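Long-range contacts in Ice-binding protein isoform1a (Antarctomyces psychrotrophicus, PDB 7BWX), which binds ice, apparently by matching water molecules of the prism planes, and so probably restrains crystal growth in a cold-living Antarctic fungus: residues Q23-A28 and V197-N202; L163-H168 and A180-A185. The protein carries 1 engineered substitution. All blocks are in the same frame, centred on the assembly; numbering follows the deposited sequence.

Contact 1 (Q23-A28 and V197-N202); sequences QGVANA and VTLDSN
Val25 lays CG1 against CD1 of Leu199, 3.6 Å away, the two side chains crossing obliquely on the face they share with Val197. CG1 lies anti to the backbone N (chi1 -180°), which sets it toward Leu199. The other branch, CG2, lies 4.3 Å from CB of Val197. Branched aliphatic residues suit this buried face, where Phe47 packs on Val25 and Ala181 on Leu199. Asn27 also points to this side and lies across Leu199 at about a right angle.

The backbones run parallel, and five hydrogen bonds of 2.9 to 3.1 Å, N to O, alternate between them: Val197 N to Gly24 O, Ala26 N to Val197 O, Leu199 N to Ala26 O, Ala28 N to Leu199 O and Ser201 N to Ala28 O. In the right-handed beta-helix this ladder sets strand 25-28, an outermost strand of its six-stranded parallel sheet, beside the late strand 197-200. At the start of the ladder Gly24 has a phi of 112°, where a CB would press on the preceding carbonyl oxygen.

On the other face sit Ala26, Ala28, Thr198 and Asp200; CB of Ala28 comes to 4.2 Å from OD1 of Asp200. The same OD1 accepts a hydrogen bond from OG of Ser201 at 2.9 Å, while OD2 is bound by Thr183 OG1, so both carboxylate oxygens are held. A second shell is built by Asn202, whose OD1 takes N-H of Asp200 at 2.7 Å. Its ND2 reaches the carbonyls of Gln182 and Ala185, and its backbone N is bonded to Thr31 OG1.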
loop_
_atom_site.group_PDB
_atom_site.type_symbol
_atom_site.label_atom_id
_atom_site.label_comp_id
_atom_site.label_asym_id
_atom_site.label_seq_id
_atom_site.Cartn_x
_atom_site.Cartn_y
_atom_site.Cartn_z
ATOM N N GLN A 23 -11.633 -9.630 4.815
ATOM C CA GLN A 23 -12.984 -9.330 5.324
ATOM C C GLN A 23 -13.684 -8.262 4.471
ATOM O O GLN A 23 -14.602 -7.584 4.996
ATOM C CB GLN A 23 -12.923 -8.983 6.813
ATOM C CG GLN A 23 -12.320 -10.058 7.717
ATOM C CD GLN A 23 -12.611 -11.502 7.408
ATOM O OE1 GLN A 23 -13.748 -11.918 7.118
ATOM N NE2 GLN A 23 -11.565 -12.305 7.499
ATOM N N GLY A 24 -13.318 -8.138 3.195
ATOM C CA GLY A 24 -14.166 -7.485 2.207
ATOM C C GLY A 24 -13.587 -6.164 1.699
ATOM O O GLY A 24 -12.656 -5.609 2.329
ATOM N N VAL A 25 -14.127 -5.702 0.588
ATOM C CA VAL A 25 -13.823 -4.373 -0.003
ATOM C C VAL A 25 -15.165 -3.665 -0.110
ATOM O O VAL A 25 -16.134 -4.271 -0.642
ATOM C CB VAL A 25 -13.141 -4.499 -1.371
ATOM C CG1 VAL A 25 -12.847 -3.121 -1.917
ATOM C CG2 VAL A 25 -11.883 -5.322 -1.334
ATOM N N ALA A 26 -15.276 -2.506 0.496
ATOM C CA ALA A 26 -16.504 -1.701 0.528
ATOM C C ALA A 26 -16.190 -0.412 -0.234
ATOM O O ALA A 26 -15.382 0.356 0.276
ATOM C CB ALA A 26 -16.932 -1.395 1.952
ATOM N N ASN A 27 -16.845 -0.189 -1.362
ATOM C CA ASN A 27 -16.588 0.955 -2.259
ATOM C C ASN A 27 -17.781 1.904 -2.294
ATOM O O ASN A 27 -18.923 1.440 -2.439
ATOM C CB ASN A 27 -16.274 0.477 -3.685
ATOM C CG ASN A 27 -16.058 1.633 -4.632
ATOM O OD1 ASN A 27 -16.925 1.958 -5.507
ATOM N ND2 ASN A 27 -15.007 2.356 -4.350
ATOM N N ALA A 28 -17.491 3.193 -2.406
ATOM C CA ALA A 28 -18.434 4.240 -2.843
ATOM C C ALA A 28 -17.833 4.929 -4.067
ATOM O O ALA A 28 -16.600 5.079 -4.125
ATOM C CB ALA A 28 -18.616 5.249 -1.730
ATOM N N VAL A 197 -10.722 -3.333 3.151
ATOM C CA VAL A 197 -10.337 -2.107 2.400
ATOM C C VAL A 197 -11.614 -1.292 2.194
ATOM O O VAL A 197 -12.619 -1.862 1.705
ATOM C CB VAL A 197 -9.668 -2.458 1.071
ATOM C CG1 VAL A 197 -9.518 -1.228 0.167
ATOM C CG2 VAL A 197 -8.334 -3.101 1.304
ATOM N N THR A 198 -11.588 -0.016 2.536
ATOM C CA THR A 198 -12.693 0.908 2.174
ATOM C C THR A 198 -12.186 1.872 1.108
ATOM O O THR A 198 -11.001 2.333 1.206
ATOM C CB THR A 198 -13.281 1.677 3.351
ATOM O OG1 THR A 198 -12.333 2.622 3.848
ATOM C CG2 THR A 198 -13.697 0.732 4.460
ATOM N N LEU A 199 -13.024 2.096 0.101
ATOM C CA LEU A 199 -12.652 2.948 -1.050
ATOM C C LEU A 199 -13.736 4.000 -1.248
ATOM O O LEU A 199 -14.921 3.719 -1.025
ATOM C CB LEU A 199 -12.497 2.091 -2.282
ATOM C CG LEU A 199 -11.491 0.937 -2.206
ATOM C CD1 LEU A 199 -11.719 0.023 -3.383
ATOM C CD2 LEU A 199 -10.063 1.429 -2.180
ATOM N N ASP A 200 -13.329 5.166 -1.743
ATOM C CA ASP A 200 -14.277 6.207 -2.176
ATOM C C ASP A 200 -13.649 6.921 -3.391
ATOM O O ASP A 200 -12.718 7.704 -3.178
ATOM C CB ASP A 200 -14.590 7.139 -1.009
ATOM C CG ASP A 200 -15.574 8.257 -1.398
ATOM O OD1 ASP A 200 -15.948 8.367 -2.581
ATOM O OD2 ASP A 200 -15.941 9.016 -0.527
ATOM N N SER A 201 -14.139 6.637 -4.593
ATOM C CA SER A 201 -13.740 7.311 -5.841
ATOM C C SER A 201 -12.235 7.290 -5.956
ATOM O O SER A 201 -11.630 8.341 -6.282
ATOM C CB SER A 201 -14.293 8.722 -5.833
ATOM O OG SER A 201 -15.667 8.637 -5.456
ATOM N N ASN A 202 -11.643 6.108 -5.838
ATOM C CA ASN A 202 -10.171 5.993 -5.900
ATOM C C ASN A 202 -9.730 5.449 -7.245
ATOM O O ASN A 202 -10.526 4.843 -7.993
ATOM C CB ASN A 202 -9.608 5.096 -4.803
ATOM C CG ASN A 202 -10.112 5.537 -3.460
ATOM O OD1 ASN A 202 -10.875 4.811 -2.821
ATOM N ND2 ASN A 202 -9.669 6.707 -3.044
#

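Contact 2 (L163-H168 and A180-A185); sequences LGTYSH and AAQTGA
Leu163 meets the end of strand 179-181 and the residue after it through its backbone: its N donates to Ala180 O at 2.8 Å in a nearly straight bond, and its O accepts from Gln182 N at 2.9 Å. The side chain shares a face with Ala181, and its CB lies 4.4 Å from CB of Ala185, a methyl small enough to sit against Gly164 O and the Ser167 hydroxyl.

Beyond this bridge each segment makes a type II beta turn, Gly164 to Ser167 and Gln182 to Ala185, and the two turns stack as successive corners of a beta-solenoid. Tyr166 and Thr183 carry the stacking. Tyr166 N donates to Thr183 O at 2.9 Å in a bent bond (135° at the hydrogen), and the same oxygen sits over one face of the tyrosine ring, toward its rim. CG of Tyr166 is anti to the carbonyl carbon (chi1 -69°), and the ring runs beside Thr183, pointing the same way. Over that face lies Gly184 as well, in a CH-pi contact with CA 4.1 Å from the ring centroid. Glycine suits Gly184 twice over, since its phi is positive and a CB would collide with CE1 of Tyr166.

Gly164 O is gripped by two donors, Ser167 N and Ser167 OG, the hydroxyl at 2.6 Å. The same OG lies 3.5 Å from CB of Ala185. An alanine in place of Ser167 removes OG, and would probably leave Gly164 O held by the backbone N alone of these two donors and the Ala185 methyl less closely packed. A water bridges the two turns, accepting from Thr165 N and donating to Gln182 OE1.

Leu163 reaches inward to Ile187 and Leu191 of strand 186-192 and to Thr136 of strand 134-136, while strand 197-200 flanks the far side of strand 179-181.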
loop_
_atom_site.group_PDB
_atom_site.type_symbol
_atom_site.label_atom_id
_atom_site.label_comp_id
_atom_site.label_asym_id
_atom_site.label_seq_id
_atom_site.Cartn_x
_atom_site.Cartn_y
_atom_site.Cartn_z
ATOM N N LEU A 163 -5.620 6.882 3.883
ATOM C CA LEU A 163 -5.026 7.669 2.776
ATOM C C LEU A 163 -5.938 8.887 2.552
ATOM O O LEU A 163 -7.160 8.734 2.329
ATOM C CB LEU A 163 -4.840 6.781 1.546
ATOM C CG LEU A 163 -4.115 5.459 1.795
ATOM C CD1 LEU A 163 -3.922 4.722 0.498
ATOM C CD2 LEU A 163 -2.782 5.705 2.501
ATOM N N GLY A 164 -5.376 10.090 2.611
ATOM C CA GLY A 164 -6.240 11.290 2.675
ATOM C C GLY A 164 -6.910 11.629 1.344
ATOM O O GLY A 164 -6.498 11.086 0.279
ATOM N N THR A 165 -7.888 12.528 1.376
ATOM C CA THR A 165 -8.675 12.929 0.178
ATOM C C THR A 165 -7.743 13.556 -0.864
ATOM O O THR A 165 -6.877 14.391 -0.508
ATOM C CB THR A 165 -9.827 13.875 0.534
ATOM O OG1 THR A 165 -9.222 14.988 1.193
ATOM C CG2 THR A 165 -10.843 13.237 1.463
ATOM N N TYR A 166 -7.784 13.017 -2.078
ATOM C CA TYR A 166 -7.042 13.535 -3.248
ATOM C C TYR A 166 -5.551 13.337 -3.075
ATOM O O TYR A 166 -4.794 13.894 -3.889
ATOM C CB TYR A 166 -7.512 14.973 -3.509
ATOM C CG TYR A 166 -8.928 14.953 -3.990
ATOM C CD1 TYR A 166 -9.180 14.393 -5.226
ATOM C CD2 TYR A 166 -9.993 15.346 -3.200
ATOM C CE1 TYR A 166 -10.463 14.308 -5.732
ATOM C CE2 TYR A 166 -11.296 15.251 -3.679
ATOM C CZ TYR A 166 -11.515 14.728 -4.947
ATOM O OH TYR A 166 -12.745 14.560 -5.523
ATOM N N SER A 167 -5.126 12.504 -2.113
ATOM C CA SER A 167 -3.706 12.165 -1.917
ATOM C C SER A 167 -3.235 11.232 -3.024
ATOM O O SER A 167 -4.073 10.627 -3.718
ATOM C CB SER A 167 -3.464 11.510 -0.563
ATOM O OG SER A 167 -4.137 10.261 -0.487
ATOM N N HIS A 168 -1.933 11.113 -3.172
ATOM C CA HIS A 168 -1.301 10.207 -4.132
ATOM C C HIS A 168 -0.211 9.416 -3.436
ATOM O O HIS A 168 0.630 10.005 -2.765
ATOM C CB HIS A 168 -0.749 10.953 -5.349
ATOM C CG HIS A 168 -0.114 10.017 -6.308
ATOM N ND1 HIS A 168 -0.878 9.142 -7.055
ATOM C CD2 HIS A 168 1.185 9.709 -6.555
ATOM C CE1 HIS A 168 -0.070 8.376 -7.771
ATOM N NE2 HIS A 168 1.205 8.725 -7.508
ATOM N N ALA A 180 -8.078 2.370 4.488
ATOM C CA ALA A 180 -9.162 3.285 4.065
ATOM C C ALA A 180 -8.559 4.318 3.103
ATOM O O ALA A 180 -7.655 5.058 3.492
ATOM C CB ALA A 180 -9.805 3.925 5.243
ATOM N N ALA A 181 -9.017 4.301 1.856
ATOM C CA ALA A 181 -8.661 5.312 0.855
ATOM C C ALA A 181 -9.832 6.291 0.783
ATOM O O ALA A 181 -10.945 5.915 0.371
ATOM C CB ALA A 181 -8.316 4.614 -0.423
ATOM N N GLN A 182 -9.598 7.510 1.227
ATOM C CA GLN A 182 -10.634 8.562 1.235
ATOM C C GLN A 182 -10.804 9.148 -0.179
ATOM O O GLN A 182 -10.003 8.836 -1.092
ATOM C CB GLN A 182 -10.285 9.622 2.277
ATOM C CG GLN A 182 -10.337 9.056 3.694
ATOM C CD GLN A 182 -9.970 10.056 4.761
ATOM O OE1 GLN A 182 -9.330 11.067 4.527
ATOM N NE2 GLN A 182 -10.410 9.765 5.970
ATOM N N THR A 183 -11.883 9.911 -0.340
ATOM C CA THR A 183 -12.357 10.451 -1.627
ATOM C C THR A 183 -11.176 10.904 -2.474
ATOM O O THR A 183 -10.448 11.811 -2.100
ATOM C CB THR A 183 -13.328 11.630 -1.428
ATOM O OG1 THR A 183 -14.242 11.245 -0.401
ATOM C CG2 THR A 183 -14.096 11.955 -2.689
ATOM N N GLY A 184 -11.047 10.290 -3.623
ATOM C CA GLY A 184 -10.175 10.776 -4.693
ATOM C C GLY A 184 -8.753 10.354 -4.492
ATOM O O GLY A 184 -7.939 10.712 -5.370
ATOM N N ALA A 185 -8.411 9.654 -3.403
ATOM C CA ALA A 185 -7.011 9.186 -3.262
ATOM C C ALA A 185 -6.628 8.297 -4.447
ATOM O O ALA A 185 -7.455 7.471 -4.920
ATOM C CB ALA A 185 -6.800 8.500 -1.937
HETATM O O HOH W 1 -8.038 13.541 4.125
#

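Contacts 1 and 2 lie on the same six-stranded parallel sheet of the beta-helix, their centres about 11 Å apart. Strands 197-200 and 179-181 are neighbours there, joined by Ala181 N to Thr198 O, and Asp200 OD2 and Thr183 OG1 link the two contacts at the turns. Along the chain the order is 23-28, 163-168, 180-185, 197-202, so contact 2 falls between the two halves of contact 1. Contact 2 joins the strand ends and turns of neighbouring coils, whereas contact 1 brings an early strand back to a late one. Chain order and sheet order therefore differ, and residues far apart in sequence share one continuous side of the solenoid.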